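Local coordinates for oxygen-independent coproporphyrinogen III oxidase (Escherichia coli, PDB 1OLT), which catalyses the anaerobic oxidative decarboxylation of two propionate groups of coproporphyrinogen III to vinyl groups, a radical S-adenosylmethionine reaction of heme biosynthesis, at residues A[30-35]-A[357-362]; A[39-44]-A[330-335]; A[86-91]-A[345-350]. One frame throughout, in Å; residues are numbered along the deposited sequence. Where two conformers were deposited one is given.

Contact 1: A[30-35]-A[357-362]; sequences LEFSED and LWRGIA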
# COMPACT_ATOMS: atom_id res chain seq x y z
N LEU A 30 6.66 10.39 -10.27
CA LEU A 30 7.24 11.60 -10.88
C LEU A 30 7.65 11.36 -12.34
O LEU A 30 7.60 12.28 -13.16
CB LEU A 30 8.49 12.09 -10.17
CG LEU A 30 8.44 12.51 -8.72
CD1 LEU A 30 9.88 12.90 -8.27
CD2 LEU A 30 7.45 13.64 -8.56
N GLU A 31 8.06 10.13 -12.65
CA GLU A 31 8.53 9.81 -13.98
C GLU A 31 7.45 9.39 -14.98
O GLU A 31 7.77 9.11 -16.11
CB GLU A 31 9.59 8.72 -13.89
CG GLU A 31 10.71 9.02 -12.89
CD GLU A 31 11.32 10.43 -12.99
OE1 GLU A 31 11.42 11.03 -14.11
OE2 GLU A 31 11.72 10.94 -11.92
N PHE A 32 6.18 9.33 -14.56
CA PHE A 32 5.10 8.89 -15.47
C PHE A 32 4.89 10.00 -16.49
O PHE A 32 4.93 11.14 -16.14
CB PHE A 32 3.76 8.59 -14.73
CG PHE A 32 3.78 7.38 -13.80
CD1 PHE A 32 4.92 6.64 -13.55
CD2 PHE A 32 2.62 7.03 -13.11
CE1 PHE A 32 4.89 5.55 -12.64
CE2 PHE A 32 2.59 5.94 -12.23
CZ PHE A 32 3.74 5.20 -12.01
N SER A 33 4.67 9.65 -17.75
CA SER A 33 4.51 10.62 -18.80
C SER A 33 3.23 10.37 -19.63
O SER A 33 2.87 9.25 -19.93
CB SER A 33 5.74 10.58 -19.70
OG SER A 33 5.46 11.04 -20.99
N GLU A 34 2.59 11.44 -20.04
CA GLU A 34 1.35 11.38 -20.82
C GLU A 34 1.60 10.91 -22.24
O GLU A 34 0.66 10.65 -22.95
CB GLU A 34 0.63 12.72 -20.79
CG GLU A 34 0.19 13.09 -19.37
CD GLU A 34 -0.54 14.43 -19.29
OE1 GLU A 34 -1.15 14.82 -20.30
OE2 GLU A 34 -0.48 15.09 -18.22
N ASP A 35 2.87 10.79 -22.62
CA ASP A 35 3.27 10.28 -23.90
C ASP A 35 3.09 8.77 -24.02
O ASP A 35 3.00 8.25 -25.10
CB ASP A 35 4.74 10.63 -24.14
CG ASP A 35 4.95 12.14 -24.46
OD1 ASP A 35 3.96 12.80 -24.92
OD2 ASP A 35 6.07 12.72 -24.31
N LEU A 357 -6.71 5.40 -19.65
CA LEU A 357 -5.24 5.50 -19.62
C LEU A 357 -4.81 6.93 -19.80
O LEU A 357 -5.15 7.57 -20.80
CB LEU A 357 -4.57 4.62 -20.68
CG LEU A 357 -3.04 4.74 -20.78
CD1 LEU A 357 -2.37 4.27 -19.60
CD2 LEU A 357 -2.57 3.92 -21.99
N TRP A 358 -4.04 7.42 -18.84
CA TRP A 358 -3.59 8.81 -18.77
C TRP A 358 -2.09 8.95 -19.01
O TRP A 358 -1.65 9.70 -19.89
CB TRP A 358 -3.94 9.36 -17.40
CG TRP A 358 -3.48 10.72 -17.11
CD1 TRP A 358 -3.38 11.75 -17.98
CD2 TRP A 358 -3.09 11.21 -15.85
NE1 TRP A 358 -2.94 12.87 -17.33
CE2 TRP A 358 -2.72 12.57 -16.03
CE3 TRP A 358 -3.00 10.65 -14.57
CZ2 TRP A 358 -2.26 13.36 -14.99
CZ3 TRP A 358 -2.57 11.43 -13.52
CH2 TRP A 358 -2.19 12.79 -13.73
N ARG A 359 -1.31 8.27 -18.20
CA ARG A 359 0.14 8.39 -18.28
C ARG A 359 0.81 7.13 -17.81
O ARG A 359 0.17 6.27 -17.23
CB ARG A 359 0.60 9.56 -17.42
CG ARG A 359 0.15 9.45 -16.00
CD ARG A 359 0.60 10.64 -15.11
NE ARG A 359 0.38 10.38 -13.71
CZ ARG A 359 1.01 11.00 -12.70
NH1 ARG A 359 1.94 11.90 -12.96
NH2 ARG A 359 0.71 10.71 -11.42
N GLY A 360 2.11 7.02 -18.08
CA GLY A 360 2.86 5.88 -17.60
C GLY A 360 4.31 5.89 -18.05
O GLY A 360 4.80 6.89 -18.55
N ILE A 361 4.99 4.75 -17.85
CA ILE A 361 6.39 4.59 -18.24
C ILE A 361 6.71 3.15 -18.66
O ILE A 361 6.28 2.21 -17.99
CB ILE A 361 7.32 4.96 -17.05
CG1 ILE A 361 8.83 4.89 -17.46
CG2 ILE A 361 7.09 4.08 -15.88
CD1 ILE A 361 9.61 5.96 -16.84
N ALA A 362 7.48 2.98 -19.72
CA ALA A 362 8.05 1.69 -20.08
C ALA A 362 9.43 1.69 -19.44
O ALA A 362 10.25 2.50 -19.80
CB ALA A 362 8.18 1.56 -21.59

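Contact 2: A[39-44]-A[330-335]; sequences QAFLQA and SMIGDC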
# COMPACT_ATOMS: atom_id res chain seq x y z
N GLN A 39 -0.70 2.06 -27.32
CA GLN A 39 0.02 0.96 -27.90
C GLN A 39 1.02 0.42 -26.85
O GLN A 39 1.26 -0.78 -26.77
CB GLN A 39 0.66 1.37 -29.29
CG GLN A 39 -0.42 1.66 -30.40
CD GLN A 39 -1.41 0.50 -30.61
OE1 GLN A 39 -0.98 -0.61 -30.95
NE2 GLN A 39 -2.71 0.75 -30.42
N ALA A 40 1.64 1.32 -26.08
CA ALA A 40 2.68 0.89 -25.14
C ALA A 40 2.01 -0.02 -24.16
O ALA A 40 2.55 -1.02 -23.75
CB ALA A 40 3.30 2.08 -24.42
N PHE A 41 0.76 0.31 -23.84
CA PHE A 41 0.01 -0.49 -22.92
C PHE A 41 -0.23 -1.89 -23.49
O PHE A 41 -0.11 -2.90 -22.80
CB PHE A 41 -1.34 0.20 -22.55
CG PHE A 41 -2.11 -0.50 -21.55
CD1 PHE A 41 -1.80 -0.35 -20.23
CD2 PHE A 41 -3.15 -1.33 -21.89
CE1 PHE A 41 -2.53 -1.01 -19.23
CE2 PHE A 41 -3.90 -2.01 -20.91
CZ PHE A 41 -3.60 -1.85 -19.59
N LEU A 42 -0.65 -1.93 -24.74
CA LEU A 42 -0.92 -3.22 -25.36
C LEU A 42 0.37 -4.06 -25.49
O LEU A 42 0.32 -5.25 -25.26
CB LEU A 42 -1.57 -3.03 -26.71
CG LEU A 42 -2.95 -2.36 -26.61
CD1 LEU A 42 -3.47 -2.20 -28.05
CD2 LEU A 42 -3.93 -3.13 -25.80
N GLN A 43 1.50 -3.43 -25.81
CA GLN A 43 2.79 -4.14 -25.83
C GLN A 43 3.13 -4.68 -24.45
O GLN A 43 3.68 -5.78 -24.35
CB GLN A 43 3.93 -3.23 -26.28
CG GLN A 43 3.94 -2.91 -27.73
CD GLN A 43 5.23 -2.10 -28.16
OE1 GLN A 43 6.17 -1.94 -27.35
NE2 GLN A 43 5.25 -1.61 -29.42
N ALA A 44 2.76 -3.95 -23.38
CA ALA A 44 3.03 -4.40 -22.02
C ALA A 44 2.20 -5.64 -21.70
O ALA A 44 2.69 -6.61 -21.10
CB ALA A 44 2.74 -3.31 -21.02
N SER A 330 -1.53 0.41 -12.85
CA SER A 330 -1.24 -0.93 -13.33
C SER A 330 0.30 -1.11 -13.39
O SER A 330 0.97 -0.17 -13.74
CB SER A 330 -1.80 -1.12 -14.73
OG SER A 330 -3.20 -0.92 -14.80
N MET A 331 0.80 -2.31 -13.05
CA MET A 331 2.17 -2.71 -13.22
C MET A 331 2.18 -3.98 -14.10
O MET A 331 1.93 -5.07 -13.62
CB MET A 331 2.79 -3.00 -11.88
CG MET A 331 2.76 -1.74 -11.07
SD MET A 331 3.43 -1.78 -9.36
CE MET A 331 2.76 -3.42 -8.54
N ILE A 332 2.44 -3.79 -15.38
CA ILE A 332 2.26 -4.86 -16.33
C ILE A 332 3.46 -4.90 -17.30
O ILE A 332 3.81 -3.91 -17.88
CB ILE A 332 0.95 -4.65 -17.15
CG1 ILE A 332 -0.30 -4.65 -16.23
CG2 ILE A 332 0.78 -5.74 -18.17
CD1 ILE A 332 -1.55 -4.33 -16.97
N GLY A 333 4.02 -6.05 -17.51
CA GLY A 333 5.04 -6.22 -18.56
C GLY A 333 6.20 -5.20 -18.56
O GLY A 333 6.44 -4.56 -19.56
N ASP A 334 6.80 -5.00 -17.40
CA ASP A 334 7.79 -3.95 -17.16
C ASP A 334 7.35 -2.51 -17.57
O ASP A 334 8.18 -1.71 -18.04
CB ASP A 334 9.15 -4.33 -17.77
CG ASP A 334 9.57 -5.77 -17.37
OD1 ASP A 334 9.61 -6.17 -16.18
OD2 ASP A 334 9.75 -6.59 -18.22
N CYS A 335 6.06 -2.20 -17.35
CA CYS A 335 5.56 -0.84 -17.51
C CYS A 335 4.68 -0.47 -16.34
O CYS A 335 4.14 -1.33 -15.68
CB CYS A 335 4.75 -0.64 -18.81
SG CYS A 335 5.61 -1.03 -20.31

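Contact 3: A[86-91]-A[345-350]; sequences LDALEQ and QYYQQV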
# COMPACT_ATOMS: atom_id res chain seq x y z
N LEU A 86 -19.94 2.72 -10.88
CA LEU A 86 -20.00 1.34 -11.32
C LEU A 86 -20.47 1.23 -12.76
O LEU A 86 -20.03 0.30 -13.46
CB LEU A 86 -20.90 0.47 -10.42
CG LEU A 86 -20.46 0.13 -9.00
CD1 LEU A 86 -21.22 -1.03 -8.36
CD2 LEU A 86 -19.11 -0.09 -8.91
N ASP A 87 -21.28 2.18 -13.26
CA ASP A 87 -21.60 2.18 -14.70
C ASP A 87 -20.30 2.34 -15.50
O ASP A 87 -20.14 1.71 -16.54
CB ASP A 87 -22.58 3.27 -15.11
CG ASP A 87 -23.96 3.05 -14.57
OD1 ASP A 87 -24.35 1.91 -14.24
OD2 ASP A 87 -24.79 4.02 -14.47
N ALA A 88 -19.43 3.23 -15.06
CA ALA A 88 -18.15 3.49 -15.75
C ALA A 88 -17.17 2.32 -15.62
O ALA A 88 -16.53 1.96 -16.57
CB ALA A 88 -17.52 4.74 -15.24
N LEU A 89 -17.09 1.73 -14.44
CA LEU A 89 -16.27 0.54 -14.19
C LEU A 89 -16.72 -0.62 -15.06
O LEU A 89 -15.87 -1.30 -15.67
CB LEU A 89 -16.30 0.11 -12.74
CG LEU A 89 -15.46 0.90 -11.75
CD1 LEU A 89 -15.79 0.36 -10.38
CD2 LEU A 89 -13.96 0.67 -12.09
N GLU A 90 -18.02 -0.81 -15.19
CA GLU A 90 -18.54 -1.81 -16.13
C GLU A 90 -17.95 -1.64 -17.56
O GLU A 90 -17.54 -2.59 -18.20
CB GLU A 90 -20.07 -1.77 -16.22
CG GLU A 90 -20.65 -2.76 -17.25
CD GLU A 90 -22.20 -2.86 -17.24
OE1 GLU A 90 -22.89 -1.97 -16.68
OE2 GLU A 90 -22.77 -3.81 -17.87
N GLN A 91 -17.97 -0.42 -18.05
CA GLN A 91 -17.47 -0.14 -19.39
C GLN A 91 -15.91 -0.35 -19.43
O GLN A 91 -15.39 -0.99 -20.34
CB GLN A 91 -17.83 1.25 -19.84
CG GLN A 91 -19.35 1.49 -20.13
CD GLN A 91 -19.95 0.46 -21.00
OE1 GLN A 91 -19.32 0.05 -21.96
NE2 GLN A 91 -21.12 -0.08 -20.61
N GLN A 345 -12.55 13.39 -15.88
CA GLN A 345 -11.82 12.97 -17.17
C GLN A 345 -11.76 11.40 -17.19
O GLN A 345 -11.70 10.81 -18.28
CB GLN A 345 -10.34 13.58 -17.36
CG GLN A 345 -10.29 15.20 -17.28
CD GLN A 345 -10.94 15.78 -18.46
OE1 GLN A 345 -11.84 16.61 -18.34
NE2 GLN A 345 -10.52 15.33 -19.64
N TYR A 346 -11.74 10.74 -16.02
CA TYR A 346 -11.91 9.32 -16.05
C TYR A 346 -13.24 8.97 -16.79
O TYR A 346 -13.24 8.19 -17.71
CB TYR A 346 -11.90 8.79 -14.58
CG TYR A 346 -12.30 7.33 -14.48
CD1 TYR A 346 -11.39 6.31 -14.74
CD2 TYR A 346 -13.58 6.96 -14.14
CE1 TYR A 346 -11.78 4.97 -14.70
CE2 TYR A 346 -13.97 5.62 -14.12
CZ TYR A 346 -13.07 4.63 -14.39
OH TYR A 346 -13.45 3.31 -14.35
N TYR A 347 -14.34 9.59 -16.41
CA TYR A 347 -15.63 9.32 -17.02
C TYR A 347 -15.64 9.62 -18.49
O TYR A 347 -16.07 8.80 -19.30
CB TYR A 347 -16.74 10.14 -16.36
CG TYR A 347 -17.21 9.67 -15.02
CD1 TYR A 347 -17.16 8.35 -14.65
CD2 TYR A 347 -17.79 10.55 -14.14
CE1 TYR A 347 -17.63 7.92 -13.43
CE2 TYR A 347 -18.27 10.13 -12.85
CZ TYR A 347 -18.20 8.83 -12.53
OH TYR A 347 -18.66 8.35 -11.36
N GLN A 348 -15.14 10.79 -18.84
CA GLN A 348 -15.13 11.22 -20.22
C GLN A 348 -14.29 10.29 -21.10
O GLN A 348 -14.72 9.91 -22.20
CB GLN A 348 -14.66 12.68 -20.35
CG GLN A 348 -14.83 13.26 -21.74
CD GLN A 348 -14.37 14.75 -21.83
OE1 GLN A 348 -14.72 15.56 -20.96
NE2 GLN A 348 -13.62 15.08 -22.86
N GLN A 349 -13.12 9.88 -20.63
CA GLN A 349 -12.31 9.00 -21.48
C GLN A 349 -12.89 7.57 -21.54
O GLN A 349 -12.88 6.94 -22.60
CB GLN A 349 -10.85 9.00 -21.03
CG GLN A 349 -9.91 8.46 -22.11
CD GLN A 349 -8.43 8.41 -21.64
OE1 GLN A 349 -7.96 9.35 -21.08
NE2 GLN A 349 -7.72 7.30 -21.94
N VAL A 350 -13.45 7.06 -20.44
CA VAL A 350 -14.05 5.74 -20.49
C VAL A 350 -15.21 5.76 -21.51
O VAL A 350 -15.35 4.86 -22.35
CB VAL A 350 -14.50 5.28 -19.15
CG1 VAL A 350 -15.44 4.06 -19.21
CG2 VAL A 350 -13.30 4.94 -18.28

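Contact 1: A[30-35]-A[357-362]
Phe32 and Arg359 cross at about a right angle, and CB of Phe32 sits 3.8 Å from CD of Arg359. The phenyl and guanidinium planes are 74° apart. NE of Arg359 comes to the edge of the ring, while CD2 of Phe32 lies over one guanidinium face, offset toward its rim. Over the opposite face comes CH2 of Trp358, 3.5 Å above the guanidinium plane. Flanked this way, and hydrogen-bonded through NH2 to Gln338, the group is probably held against turning. Arg359 reaches this slot with CG between its own backbone N and carbonyl carbon (chi1 56°), and an extended chain then takes CD over a face of the Trp358 indole. That indole also borders Glu34, whose CG is 3.7 Å from Trp358 NE1; the carboxylate plane is tilted 45° from the ring. An alanine in place of Trp358 would probably leave one face of the Arg359 guanidinium without its flat support and the Glu34 chain without the ring it lies against.

Between the two backbones, Ser33 and Gly360 form a single antiparallel hydrogen-bonded pair: Ser33 N to Gly360 O is 2.9 Å and Gly360 N to Ser33 O is 3.0 Å. Ser33 OG accepts from Asp35 N in an ST turn, just before helix 38-45. Trp358 and Arg359 together face Gln338 in a classic beta bulge. Strand 357-362 is an outermost strand of a three-stranded antiparallel sheet; Phe32 and Trp358 touch its neighbour 335-339, and 30-35 adds to strand 357-362 through the single Ser33-Gly360 bridge.

Contact 2: A[39-44]-A[330-335]
Ile332 reaches helix 38-45 with both of its branches, one going to Ala44 and the other to Phe41. From CB, the CG2 methyl stands anti to the backbone N and lies 3.6 Å from the carbonyl O of Ala44. The other branch starts with CG1 anti to the carbonyl carbon (chi1 -61°), and an extended chi2 of 175° carries CD1 to the phenylalanine. There CD1 of Ile332 is 4.1 Å from CE1 of Phe41 and equally near its CZ, the two side chains crossing obliquely. The same ring has Ser330 OG at its edge, near its plane. That hydroxyl is hydrogen-bonded with Gly323 N, which gives this buried oxygen a polar partner.

Strand 329-332 runs into strand 335-339 through a two-residue beta hairpin. Ile332 and Cys335 exchange both backbone hydrogen bonds, and Gly333 and Asp334 between them both lie in the positive-phi region, a turn of the I'/III' kind. The helix packs on the end of this hairpin; the short axes of 39-44 and 330-332 approach to 9.6 Å, their directions 55° apart. Ala44 makes the closest approach: its CB fits against the Ile332 carbonyl O at 3.4 Å and against Cys335 SG at 3.7 Å. Beside it, Gly333 CA makes a CA-H...O contact of 3.5 Å with the Ala44 O. A CB on Gly333 would lie about 2.1 Å from the Ala44 O, a clash, so glycine suits both the backbone angles and the close helix. Phe41 also touches Leu322, Ala337 and Leu357. On the strand, Ser330 directly follows Ile329, which binds S-adenosylmethionine, and the Ser330 side chain is about 7 Å from a bound S-adenosylmethionine.

Contact 3: A[86-91]-A[345-350]
This is buried helix-on-helix packing, with Ala88 of helix 80-96 set against Tyr346, Tyr347 and Val350 of helix 343-353. The axes of the two short segments approach to 10.0 Å and cross at 42°. A small residue at the nearest point leaves space for two rings: CB of Ala88 is 3.7 Å from CE1 of Tyr347, at that ring's edge, and 3.8 Å from CE2 of Tyr346, which it approaches obliquely.

Helix 80-96 belongs to the radical SAM core, where it links strands 53-62 and 105-112, parallel neighbours in the sheet, in a beta-alpha-beta crossover. Helix 343-353 comes from much later in the chain and lies against that core helix.

Tyr346 also reaches across. Its CG is anti to the backbone N (chi1 170°), and the ring leads its OH to 3.5 Å from CD2 of Leu89, crossing the leucine at about a right angle. The hydroxyl has a polar mate in Glu92 OE1, a hydrogen bond that ties the end of this ring to helix 80-96. Val350 uses its two methyls differently. CG2 lies 3.8 Å above the plane of the Tyr346 ring, offset toward the rim, whereas CG1 crosses to the other helix, 3.5 Å from Ala88 O and 3.7 Å from Gln91 CB. Leu86, turned away from this contact, and Leu89 also touch helix 120-133.

How the contacts relate
All three contacts tie residues 330-362 to parts far earlier in the chain. Contacts 1 and 2, their centres about 11 Å apart, share the three-stranded antiparallel sheet, contact 2 mainly at the end of strand 329-332 and its turn into 335-339, contact 1 on the other outermost strand, 357-362. They touch where Ile361 and Ala362 pack on Cys335 and Leu357 on Phe41. Contact 3 lies about 20 Å from either centre and reaches contact 1 through a probable hydrogen bond, Gln349 NE2 to Leu357 O. Along the chain contacts 2 and 3 cross, while contact 1 encloses both. The small sheet and its helix are thereby held to the N-terminal region and the radical SAM core.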